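Local coordinates for iron-rich dpsA-homolog protein (Halobacterium salinarum, PDB 1TJO), which oxidises ferrous iron and stores it as a ferric mineral inside a hollow twelve-subunit shell, protecting DNA from oxidative damage, at the interface of chains A and B. Coordinates in Å, arbitrary orientation; residue numbers count along the deposited sequence, not the author numbering. Chains: chain A/B, Iron-rich dpsA-homolog protein.

The interface of chains A and B. Residues chain A 43, 96, 100, 110; chain B 95-98.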
# COMPACT_ATOMS: atom_id res chain seq x y z
N VAL A 43 25.44 2.35 23.09
CA VAL A 43 25.95 1.13 23.69
C VAL A 43 24.84 0.07 23.78
O VAL A 43 25.06 -1.08 23.45
CB VAL A 43 26.67 1.34 25.06
CG1 VAL A 43 27.96 2.13 24.85
CG2 VAL A 43 25.83 2.02 26.00
N PRO A 96 32.56 5.40 17.67
CA PRO A 96 32.22 4.28 18.55
C PRO A 96 33.03 4.34 19.85
O PRO A 96 32.46 4.14 20.93
CB PRO A 96 32.59 3.07 17.72
CG PRO A 96 32.41 3.50 16.34
CD PRO A 96 32.90 4.92 16.31
N GLN A 100 31.22 4.74 23.68
CA GLN A 100 31.39 3.80 24.76
C GLN A 100 32.15 4.48 25.93
O GLN A 100 31.82 4.25 27.09
CB GLN A 100 32.09 2.54 24.29
CG GLN A 100 32.19 1.49 25.41
CD GLN A 100 32.57 0.12 24.92
OE1 GLN A 100 32.39 -0.22 23.77
NE2 GLN A 100 33.13 -0.67 25.81
N GLU A 110 33.47 -9.41 25.02
CA GLU A 110 33.18 -9.92 23.66
C GLU A 110 32.83 -11.39 23.57
O GLU A 110 32.52 -11.90 22.46
CB GLU A 110 34.36 -9.58 22.72
CG GLU A 110 34.43 -8.10 22.43
CD GLU A 110 33.23 -7.62 21.62
OE1 GLU A 110 32.51 -6.73 22.11
OE2 GLU A 110 33.04 -8.15 20.51
N SER B 95 30.95 -4.74 20.61
CA SER B 95 30.90 -3.50 21.37
C SER B 95 31.52 -2.36 20.51
O SER B 95 32.27 -2.59 19.58
CB SER B 95 31.62 -3.65 22.70
OG SER B 95 33.02 -3.59 22.53
N PRO B 96 31.09 -1.12 20.74
CA PRO B 96 31.62 0.02 19.98
C PRO B 96 33.15 0.11 20.04
O PRO B 96 33.80 0.24 19.01
CB PRO B 96 30.92 1.25 20.62
CG PRO B 96 29.70 0.71 21.19
CD PRO B 96 30.00 -0.73 21.64
N GLU B 97 33.71 -0.04 21.23
CA GLU B 97 35.16 0.01 21.36
C GLU B 97 35.83 -1.09 20.56
O GLU B 97 36.86 -0.87 19.93
CB GLU B 97 35.61 -0.11 22.83
CG GLU B 97 36.94 -0.88 23.05
CD GLU B 97 36.83 -1.77 24.25
OE1 GLU B 97 36.10 -2.78 24.14
OE2 GLU B 97 37.40 -1.43 25.33
N THR B 98 35.27 -2.30 20.58
CA THR B 98 35.85 -3.39 19.78
C THR B 98 35.81 -3.16 18.27
O THR B 98 36.75 -3.40 17.53
CB THR B 98 35.10 -4.71 20.09
OG1 THR B 98 35.32 -5.10 21.44
CG2 THR B 98 35.61 -5.86 19.28
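Helix 96-102 of chain A and the loop carrying A:Glu110 meet the start of the same short helix in chain B, with A:Val43 of helix 24-54 at the margin. This is part of a two-fold interface of the Dps dodecamer, a ferritin-family shell, and the short helix is the one that Dps proteins carry between the second and third helices of the four-helix bundle. A:Gln100 reaches over the first turn of helix 96-102 of chain B: with CG anti to the backbone N (chi1 -176°) and an extended chain, its amide oxygen OE1 takes the backbone N-H of B:Glu97 (OE1 to N 2.9 Å), which has no acceptor within its own helix. That N-H arrives from above the amide plane, 41° out of it, while the amide carbon CD packs on B:Glu97 CB at 3.7 Å. The side chains of A:Gln100 and B:Pro96 cross at about a right angle, and A:Pro96 and B:Pro96 touch through their CB atoms at 3.8 Å. On the other flank, A:Glu110 OE1 accepts the N-H of B:Ser95 on the syn side, 23° out of the carboxylate plane, at 2.9 Å (OE1 to N), with a weak second bond from B:Ser95 OG. B:Ser95 is the N-cap of the helix: its OG accepts the N-H of B:Thr98 (OG to N 3.3 Å) and pairs with B:Thr98 OG1 at 3.0 Å. A:Glu110 and B:Thr98 come from opposite directions, OG1 against CG and CD at 3.3 Å and the methyl CG2 against the carboxylate. Alanine in place of A:Glu110 would probably leave B:Ser95 N without this acceptor and uncover the B:Thr98 methyl.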